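Local structure of TRNA threonylcarbamoyladenosine dehydratase (Escherichia coli, 4D79) at residues B[43-48]-B[251-256]; B[57-62]-B[91-96]. The protein catalyses the ATP-dependent dehydration of threonylcarbamoyladenosine at position 37 of tRNAs to its cyclic form, and can also accept sulfur from the cysteine desulfurase CsdA in vitro. All blocks are in the same frame, centred on the assembly; numbering follows the deposited sequence.

Contact 1: B[43-48]-B[251-256]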
ATOM      1  N   SER B  43       6.728  -7.657   2.570  1.00 20.06           N
ATOM      2  CA  SER B  43       5.599  -8.041   3.426  1.00 22.22           C
ATOM      3  C   SER B  43       4.287  -7.574   2.818  1.00 20.06           C
ATOM      4  O   SER B  43       3.297  -8.322   2.817  1.00 18.89           O
ATOM      5  CB  SER B  43       5.791  -7.510   4.849  1.00 21.37           C
ATOM      6  OG  SER B  43       5.702  -6.101   4.910  1.00 20.29           O
ATOM      7  N   TRP B  44       4.282  -6.374   2.225  1.00 15.04           N
ATOM      8  CA  TRP B  44       3.096  -5.879   1.543  1.00 17.66           C
ATOM      9  C   TRP B  44       2.869  -6.585   0.213  1.00 17.44           C
ATOM     10  O   TRP B  44       1.719  -6.812  -0.163  1.00 16.31           O
ATOM     11  CB  TRP B  44       3.177  -4.360   1.320  1.00 14.78           C
ATOM     12  CG  TRP B  44       3.504  -3.660   2.550  1.00 20.67           C
ATOM     13  CD1 TRP B  44       4.742  -3.358   2.974  1.00 22.02           C
ATOM     14  CD2 TRP B  44       2.600  -3.194   3.573  1.00 16.30           C
ATOM     15  NE1 TRP B  44       4.693  -2.722   4.166  1.00 17.35           N
ATOM     16  CE2 TRP B  44       3.394  -2.598   4.570  1.00 14.11           C
ATOM     17  CE3 TRP B  44       1.209  -3.196   3.722  1.00 17.68           C
ATOM     18  CZ2 TRP B  44       2.858  -2.043   5.719  1.00 21.30           C
ATOM     19  CZ3 TRP B  44       0.665  -2.625   4.853  1.00 20.09           C
ATOM     20  CH2 TRP B  44       1.485  -2.060   5.843  1.00 22.04           C
ATOM     21  N   ALA B  45       3.932  -6.961  -0.511  1.00 16.64           N
ATOM     22  CA  ALA B  45       3.720  -7.766  -1.705  1.00 18.12           C
ATOM     23  C   ALA B  45       3.006  -9.067  -1.337  1.00 16.27           C
ATOM     24  O   ALA B  45       2.074  -9.507  -2.026  1.00 16.19           O
ATOM     25  CB  ALA B  45       5.058  -8.034  -2.403  1.00 17.57           C
ATOM     26  N   ALA B  46       3.439  -9.701  -0.249  1.00 16.14           N
ATOM     27  CA  ALA B  46       2.848 -10.965   0.147  1.00 20.82           C
ATOM     28  C   ALA B  46       1.380 -10.788   0.490  1.00 15.89           C
ATOM     29  O   ALA B  46       0.538 -11.617   0.099  1.00 18.21           O
ATOM     30  CB  ALA B  46       3.627 -11.556   1.324  1.00 18.70           C
ATOM     31  N   GLU B  47       1.065  -9.703   1.217  1.00 16.29           N
ATOM     32  CA  GLU B  47      -0.309  -9.337   1.529  1.00 13.78           C
ATOM     33  C   GLU B  47      -1.133  -9.184   0.258  1.00 15.59           C
ATOM     34  O   GLU B  47      -2.231  -9.736   0.135  1.00 16.56           O
ATOM     35  CB  GLU B  47      -0.329  -8.036   2.343  1.00 18.66           C
ATOM     36  CG  GLU B  47      -1.716  -7.521   2.716  1.00 19.14           C
ATOM     37  CD  GLU B  47      -2.246  -8.116   4.001  1.00 24.64           C
ATOM     38  OE1 GLU B  47      -1.529  -8.956   4.592  1.00 21.07           O
ATOM     39  OE2 GLU B  47      -3.361  -7.712   4.435  1.00 20.93           O
ATOM     40  N   ALA B  48      -0.615  -8.439  -0.701  1.00 15.10           N
ATOM     41  CA  ALA B  48      -1.366  -8.182  -1.920  1.00 16.80           C
ATOM     42  C   ALA B  48      -1.611  -9.467  -2.728  1.00 18.29           C
ATOM     43  O   ALA B  48      -2.691  -9.639  -3.327  1.00 19.31           O
ATOM     44  CB  ALA B  48      -0.617  -7.160  -2.759  1.00 18.73           C
ATOM     45  N   VAL B 251       3.057  -2.179  -6.520  1.00 14.43           N
ATOM     46  CA  VAL B 251       3.356  -2.001  -7.936  1.00 16.83           C
ATOM     47  C   VAL B 251       4.040  -3.250  -8.495  1.00 21.49           C
ATOM     48  O   VAL B 251       3.757  -3.686  -9.622  1.00 16.91           O
ATOM     49  CB  VAL B 251       4.202  -0.741  -8.150  1.00 17.69           C
ATOM     50  CG1 VAL B 251       4.815  -0.724  -9.549  1.00 19.54           C
ATOM     51  CG2 VAL B 251       3.373   0.510  -7.903  1.00 23.47           C
ATOM     52  N   ALA B 252       4.940  -3.854  -7.720  1.00 17.91           N
ATOM     53  CA  ALA B 252       5.555  -5.109  -8.161  1.00 18.57           C
ATOM     54  C   ALA B 252       4.506  -6.202  -8.426  1.00 14.97           C
ATOM     55  O   ALA B 252       4.583  -6.905  -9.435  1.00 17.97           O
ATOM     56  CB  ALA B 252       6.574  -5.580  -7.130  1.00 18.10           C
ATOM     57  N   VAL B 253       3.538  -6.371  -7.522  1.00 15.64           N
ATOM     58  CA  VAL B 253       2.496  -7.402  -7.706  1.00 16.84           C
ATOM     59  C   VAL B 253       1.638  -7.101  -8.925  1.00 14.98           C
ATOM     60  O   VAL B 253       1.428  -7.970  -9.783  1.00 16.13           O
ATOM     61  CB  VAL B 253       1.662  -7.543  -6.426  1.00 16.01           C
ATOM     62  CG1 VAL B 253       0.446  -8.377  -6.598  1.00 17.89           C
ATOM     63  CG2 VAL B 253       2.540  -8.151  -5.336  1.00 15.47           C
ATOM     64  N   SER B 254       1.193  -5.853  -9.064  1.00 14.37           N
ATOM     65  CA  SER B 254       0.362  -5.481 -10.201  1.00 13.83           C
ATOM     66  C   SER B 254       1.092  -5.712 -11.515  1.00 14.11           C
ATOM     67  O   SER B 254       0.484  -6.163 -12.499  1.00 14.50           O
ATOM     68  CB  SER B 254      -0.067  -4.028 -10.113  1.00 20.55           C
ATOM     69  OG  SER B 254      -1.093  -3.826  -9.137  1.00 17.01           O
ATOM     70  N   HIS B 255       2.390  -5.405 -11.547  1.00 15.82           N
ATOM     71  CA  HIS B 255       3.184  -5.655 -12.744  1.00 17.85           C
ATOM     72  C   HIS B 255       3.239  -7.153 -13.047  1.00 15.67           C
ATOM     73  O   HIS B 255       3.027  -7.580 -14.192  1.00 16.41           O
ATOM     74  CB  HIS B 255       4.588  -5.088 -12.548  1.00 23.49           C
ATOM     75  CG  HIS B 255       5.484  -5.266 -13.736  1.00 20.30           C
ATOM     76  ND1 HIS B 255       5.447  -4.434 -14.835  1.00 21.64           N
ATOM     77  CD2 HIS B 255       6.416  -6.208 -14.013  1.00 18.48           C
ATOM     78  CE1 HIS B 255       6.352  -4.820 -15.712  1.00 25.29           C
ATOM     79  NE2 HIS B 255       6.943  -5.905 -15.247  1.00 20.11           N
ATOM     80  N   ALA B 256       3.512  -7.974 -12.025  1.00 14.55           N
ATOM     81  CA  ALA B 256       3.604  -9.421 -12.222  1.00 15.69           C
ATOM     82  C   ALA B 256       2.277  -9.989 -12.714  1.00 20.16           C
ATOM     83  O   ALA B 256       2.234 -10.794 -13.657  1.00 18.08           O
ATOM     84  CB  ALA B 256       4.026 -10.097 -10.909  1.00 14.16           C
TER
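Ala45 meets Val253 where helix 42-51 passes helix 242-266, and their CA atoms, 6.1 Å apart, are the nearest pair across the two segments. The GxGxxG-like sequence leading into Ser43 is consistent with the nucleotide-binding helix of a Rossmann-type fold, and Ser43 OG is hydrogen-bonded to Gly39 O and to Ile74 N. Next, the indole of Trp44 lies on Thr242, Ala246 and Phe250 of the long helix, one to three turns ahead of Val253. Ala45 itself offers Val253 both backbone and side chain: CG2 of Val253 sits 3.6 Å from Ala45 O and 3.9 Å from Ala45 CB. The valine's first torsion explains this approach, for with CG1 anti to the backbone N (chi1 170°) CG2 falls beside that N and faces Ala45. Glu47 turns elsewhere, to a salt bridge with Arg51. One turn on from Ala45, Ala48 CB lies 4.2 Å from both CG1 and CG2 of Val253, so CG1 meets Ala48 alone while CG2 is shared with Ala45; Ala48 also packs on Met243 of the second subunit. Two alanine methyls against one branched side chain, all three residues buried and with 126 Å² covered in total, imply cohesion by van der Waals contact, without a polar bond between the segments.

Contact 2: B[57-62]-B[91-96]. With ATP (adenosine-5'-triphosphate), chain K.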
ATOM      1  N   ILE B  57       1.806 -19.457  -2.322  1.00 20.02           N
ATOM      2  CA  ILE B  57       2.773 -18.410  -2.070  1.00 20.57           C
ATOM      3  C   ILE B  57       3.917 -19.027  -1.289  1.00 19.19           C
ATOM      4  O   ILE B  57       3.688 -19.705  -0.283  1.00 21.24           O
ATOM      5  CB  ILE B  57       2.145 -17.225  -1.289  1.00 18.93           C
ATOM      6  CG1 ILE B  57       1.035 -16.578  -2.125  1.00 20.86           C
ATOM      7  CG2 ILE B  57       3.199 -16.193  -0.920  1.00 21.12           C
ATOM      8  CD1 ILE B  57       0.150 -15.597  -1.328  1.00 18.12           C
ATOM      9  N   THR B  58       5.146 -18.772  -1.729  1.00 18.68           N
ATOM     10  CA  THR B  58       6.333 -19.092  -0.951  1.00 18.74           C
ATOM     11  C   THR B  58       6.974 -17.805  -0.426  1.00 19.33           C
ATOM     12  O   THR B  58       7.086 -16.803  -1.146  1.00 21.56           O
ATOM     13  CB  THR B  58       7.342 -19.893  -1.789  1.00 21.62           C
ATOM     14  OG1 THR B  58       6.758 -21.157  -2.159  1.00 24.03           O
ATOM     15  CG2 THR B  58       8.667 -20.116  -1.013  1.00 25.19           C
ATOM     16  N   LEU B  59       7.363 -17.829   0.851  1.00 20.18           N
ATOM     17  CA  LEU B  59       7.987 -16.698   1.522  1.00 21.42           C
ATOM     18  C   LEU B  59       9.384 -17.114   1.945  1.00 24.81           C
ATOM     19  O   LEU B  59       9.539 -18.085   2.692  1.00 24.33           O
ATOM     20  CB  LEU B  59       7.187 -16.270   2.756  1.00 18.30           C
ATOM     21  CG  LEU B  59       5.711 -15.991   2.551  1.00 20.25           C
ATOM     22  CD1 LEU B  59       5.013 -15.592   3.859  1.00 32.86           C
ATOM     23  CD2 LEU B  59       5.519 -14.931   1.492  1.00 22.01           C
ATOM     24  N   ILE B  60      10.392 -16.367   1.508  1.00 19.57           N
ATOM     25  CA  ILE B  60      11.786 -16.684   1.842  1.00 21.80           C
ATOM     26  C   ILE B  60      12.387 -15.523   2.626  1.00 22.56           C
ATOM     27  O   ILE B  60      12.595 -14.436   2.079  1.00 21.96           O
ATOM     28  CB  ILE B  60      12.635 -17.002   0.605  1.00 28.65           C
ATOM     29  CG1 ILE B  60      11.919 -18.026  -0.260  1.00 26.43           C
ATOM     30  CG2 ILE B  60      14.030 -17.515   1.064  1.00 25.59           C
ATOM     31  CD1 ILE B  60      12.763 -18.618  -1.392  1.00 28.10           C
ATOM     32  N   ASP B  61      12.724 -15.786   3.886  1.00 22.91           N
ATOM     33  CA  ASP B  61      13.372 -14.831   4.782  1.00 23.49           C
ATOM     34  C   ASP B  61      13.787 -15.607   6.027  1.00 22.72           C
ATOM     35  O   ASP B  61      13.068 -16.504   6.451  1.00 28.65           O
ATOM     36  CB  ASP B  61      12.417 -13.688   5.160  1.00 27.94           C
ATOM     37  CG  ASP B  61      13.128 -12.397   5.543  1.00 30.56           C
ATOM     38  OD1 ASP B  61      14.195 -12.437   6.193  1.00 34.43           O
ATOM     39  OD2 ASP B  61      12.600 -11.324   5.187  1.00 26.07           O
ATOM     40  N   MET B  62      14.917 -15.238   6.648  1.00 30.09           N
ATOM     41  CA  MET B  62      15.199 -15.826   7.961  1.00 27.79           C
ATOM     42  C   MET B  62      15.281 -14.778   9.056  1.00 21.02           C
ATOM     43  O   MET B  62      15.682 -15.102  10.187  1.00 27.62           O
ATOM     44  CB  MET B  62      16.460 -16.714   7.937  1.00 32.74           C
ATOM     45  CG  MET B  62      17.781 -16.062   7.742  1.00123.82           C
ATOM     46  SD  MET B  62      19.126 -17.280   7.654  1.00146.22           S
ATOM     47  CE  MET B  62      18.694 -18.415   8.967  1.00 36.65           C
ATOM     48  N   GLU B  91       1.174 -17.099   8.687  1.00 25.16           N
ATOM     49  CA  GLU B  91      -0.035 -17.263   9.488  1.00 27.66           C
ATOM     50  C   GLU B  91      -1.081 -16.224   9.120  1.00 30.32           C
ATOM     51  O   GLU B  91      -2.291 -16.504   9.137  1.00 25.02           O
ATOM     52  CB  GLU B  91       0.287 -17.172  10.978  1.00 30.54           C
ATOM     53  CG  GLU B  91      -0.920 -17.506  11.825  1.00105.67           C
ATOM     54  CD  GLU B  91      -1.458 -18.900  11.528  1.00121.20           C
ATOM     55  OE1 GLU B  91      -0.653 -19.784  11.141  1.00 71.87           O
ATOM     56  OE2 GLU B  91      -2.689 -19.093  11.628  1.00 70.80           O
ATOM     57  N   ARG B  92      -0.641 -15.002   8.827  1.00 20.50           N
ATOM     58  CA  ARG B  92      -1.567 -13.983   8.369  1.00 22.83           C
ATOM     59  C   ARG B  92      -2.211 -14.371   7.043  1.00 21.28           C
ATOM     60  O   ARG B  92      -3.424 -14.188   6.860  1.00 17.84           O
ATOM     61  CB  ARG B  92      -0.838 -12.657   8.240  1.00 22.15           C
ATOM     62  CG  ARG B  92      -1.758 -11.532   7.899  1.00 22.57           C
ATOM     63  CD  ARG B  92      -1.040 -10.179   7.933  1.00 24.95           C
ATOM     64  NE  ARG B  92      -1.866  -9.209   7.255  1.00 24.39           N
ATOM     65  CZ  ARG B  92      -2.890  -8.582   7.824  1.00 24.18           C
ATOM     66  NH1 ARG B  92      -3.185  -8.797   9.109  1.00 23.28           N
ATOM     67  NH2 ARG B  92      -3.625  -7.759   7.095  1.00 23.05           N
ATOM     68  N   ILE B  93      -1.416 -14.892   6.100  1.00 23.36           N
ATOM     69  CA  ILE B  93      -1.964 -15.283   4.801  1.00 19.93           C
ATOM     70  C   ILE B  93      -3.018 -16.369   4.975  1.00 16.08           C
ATOM     71  O   ILE B  93      -4.050 -16.363   4.287  1.00 19.51           O
ATOM     72  CB  ILE B  93      -0.834 -15.711   3.847  1.00 19.36           C
ATOM     73  CG1 ILE B  93      -0.031 -14.464   3.453  1.00 25.78           C
ATOM     74  CG2 ILE B  93      -1.414 -16.426   2.629  1.00 20.43           C
ATOM     75  CD1 ILE B  93       1.232 -14.755   2.711  1.00 27.33           C
ATOM     76  N   ARG B  94      -2.800 -17.287   5.925  1.00 22.48           N
ATOM     77  CA  ARG B  94      -3.770 -18.352   6.198  1.00 24.99           C
ATOM     78  C   ARG B  94      -5.070 -17.802   6.778  1.00 24.37           C
ATOM     79  O   ARG B  94      -6.125 -18.437   6.644  1.00 22.03           O
ATOM     80  CB  ARG B  94      -3.159 -19.388   7.151  1.00 26.83           C
ATOM     81  CG  ARG B  94      -1.956 -20.130   6.530  1.00 39.33           C
ATOM     82  CD  ARG B  94      -1.374 -21.228   7.400  1.00 42.77           C
ATOM     83  NE  ARG B  94      -0.096 -21.694   6.845  1.00 47.30           N
ATOM     84  CZ  ARG B  94       1.094 -21.562   7.427  1.00 85.92           C
ATOM     85  NH1 ARG B  94       1.199 -20.991   8.620  1.00 43.18           N
ATOM     86  NH2 ARG B  94       2.187 -22.024   6.816  1.00 46.83           N
ATOM     87  N   GLN B  95      -5.012 -16.641   7.447  1.00 21.64           N
ATOM     88  CA  GLN B  95      -6.216 -15.952   7.910  1.00 22.66           C
ATOM     89  C   GLN B  95      -6.911 -15.209   6.782  1.00 23.35           C
ATOM     90  O   GLN B  95      -8.142 -15.076   6.795  1.00 25.45           O
ATOM     91  CB  GLN B  95      -5.860 -14.977   9.041  1.00 23.63           C
ATOM     92  CG  GLN B  95      -5.682 -15.695  10.346  1.00 28.82           C
ATOM     93  CD  GLN B  95      -7.033 -15.932  11.012  1.00 39.81           C
ATOM     94  OE1 GLN B  95      -7.876 -15.022  11.110  1.00 37.83           O
ATOM     95  NE2 GLN B  95      -7.264 -17.154  11.427  1.00 40.27           N
ATOM     96  N   ILE B  96      -6.144 -14.739   5.804  1.00 18.12           N
ATOM     97  CA  ILE B  96      -6.720 -14.071   4.651  1.00 16.37           C
ATOM     98  C   ILE B  96      -7.437 -15.076   3.774  1.00 21.28           C
ATOM     99  O   ILE B  96      -8.596 -14.876   3.392  1.00 20.51           O
ATOM    100  CB  ILE B  96      -5.642 -13.316   3.865  1.00 16.76           C
ATOM    101  CG1 ILE B  96      -5.161 -12.090   4.695  1.00 19.65           C
ATOM    102  CG2 ILE B  96      -6.191 -12.853   2.506  1.00 19.63           C
ATOM    103  CD1 ILE B  96      -3.980 -11.358   4.090  1.00 20.37           C
TER
HETATM  104  PG  ATP K 401      16.633  -3.884   9.398  1.00186.17           P
HETATM  105  O1G ATP K 401      16.755  -2.630  10.229  1.00127.52           O
HETATM  106  O2G ATP K 401      16.207  -5.109  10.172  1.00127.16           O
HETATM  107  O3G ATP K 401      17.774  -4.090   8.430  1.00161.36           O
HETATM  108  PB  ATP K 401      14.861  -4.555   7.283  1.00208.07           P
HETATM  109  O1B ATP K 401      16.050  -5.063   6.498  1.00107.56           O
HETATM  110  O2B ATP K 401      13.790  -5.492   7.811  1.00 31.30           O
HETATM  111  O3B ATP K 401      15.365  -3.575   8.460  1.00177.42           O
HETATM  112  PA  ATP K 401      13.743  -3.683   4.850  1.00 47.52           P
HETATM  113  O1A ATP K 401      14.976  -3.235   4.072  1.00 45.68           O
HETATM  114  O2A ATP K 401      12.445  -2.947   4.644  1.00 81.42           O
HETATM  115  O3A ATP K 401      14.098  -3.462   6.395  1.00 62.59           O
HETATM  116  O5' ATP K 401      13.497  -5.282   4.687  1.00 55.31           O
HETATM  117  C5' ATP K 401      14.313  -6.153   3.879  1.00 33.10           C
HETATM  118  C4' ATP K 401      14.027  -7.654   4.021  1.00 37.07           C
HETATM  119  O4' ATP K 401      14.714  -8.465   3.016  1.00 60.95           O
HETATM  120  C3' ATP K 401      14.469  -8.201   5.373  1.00105.28           C
HETATM  121  O3' ATP K 401      13.389  -8.846   6.068  1.00 27.36           O
HETATM  122  C2' ATP K 401      15.551  -9.208   5.029  1.00120.68           C
HETATM  123  O2' ATP K 401      15.612 -10.277   5.962  1.00 49.92           O
HETATM  124  C1' ATP K 401      15.183  -9.692   3.636  1.00 46.23           C
HETATM  125  N9  ATP K 401      16.333 -10.410   3.001  1.00 45.47           N
HETATM  126  C8  ATP K 401      17.584  -9.886   2.932  1.00 95.27           C
HETATM  127  N7  ATP K 401      18.464 -10.729   2.330  1.00 44.60           N
HETATM  128  C5  ATP K 401      17.775 -11.827   2.008  1.00 89.57           C
HETATM  129  C6  ATP K 401      18.130 -13.081   1.333  1.00 39.42           C
HETATM  130  N6  ATP K 401      19.391 -13.273   0.942  1.00 75.21           N
HETATM  131  N1  ATP K 401      17.194 -14.016   1.153  1.00 34.02           N
HETATM  132  C2  ATP K 401      15.926 -13.824   1.582  1.00 77.27           C
HETATM  133  N3  ATP K 401      15.528 -12.696   2.210  1.00 25.78           N
HETATM  134  C4  ATP K 401      16.382 -11.651   2.450  1.00 98.98           C
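Leu59 and Ile93 meet end-on through their CD1 methyls, 4.0 Å apart. Ile57, two residues earlier on the same face of strand 56-60, brings its own CD1 to within 4.3 Å of Ile93 CD1, so a single methyl of the helix serves both strand residues. Ile93 gets there by an extended chain: CG1 lies beside the backbone N (chi1 -71°) and chi2 of 170° straightens the end toward the strand. Leu49 also packs on Ile57, and Val102 on Ile93. Strand 56-60, between parallel strands 32-36 and 101-105, belongs to the Rossmann-like sheet of the ThiF family, and helix 85-96 crosses over from it to strand 101-105, a beta-alpha-beta connection. Where the strand ends, Asp61 holds the ribose of ATP: OD1 accepts a hydrogen bond from O2' (2.6 Å) and OD2 one from O3' (2.7 Å), one carboxylate oxygen for each hydroxyl. A chi1 of -154° sets the CG of Asp61 roughly opposite the backbone N, which sends the carboxylate toward the ribose. Both oxygens have a second donor, Asp63 N at OD1 and Ile38 N at OD2, which fixes the rotation of the carboxylate. An asparagine here would probably leave one ribose hydroxyl and one backbone N-H without an acceptor, because its amide NH2 would replace one of the two carboxylate oxygens. Beside it, Ile60 lays CG2 4.2 Å from C2 of the adenine. Arg94 NH1 approaches Glu91 OE1 in the guanidinium plane, a weak bond of 3.4 Å within a salt bridge.

From the N terminus, helix 42-51 supplies the first segment of contact 1, and strand 56-60 follows it directly with the first segment of contact 2. Contact 2 closes its loop early, 29 residues on at helix 85-96; contact 1 closes only at helix 242-266, after 203 residues, so the smaller loop is nested in the larger. Their centres lie 13 Å apart, yet they touch: Glu47 OE2 and Arg92 NH2 form a 2.7 Å salt bridge, and Ala46 CB packs 3.9 Å from Leu59 CD2. Helix 42-51 therefore joins the strand and crossover helix of contact 2 to the C-terminal helix, and both contacts reach the second subunit.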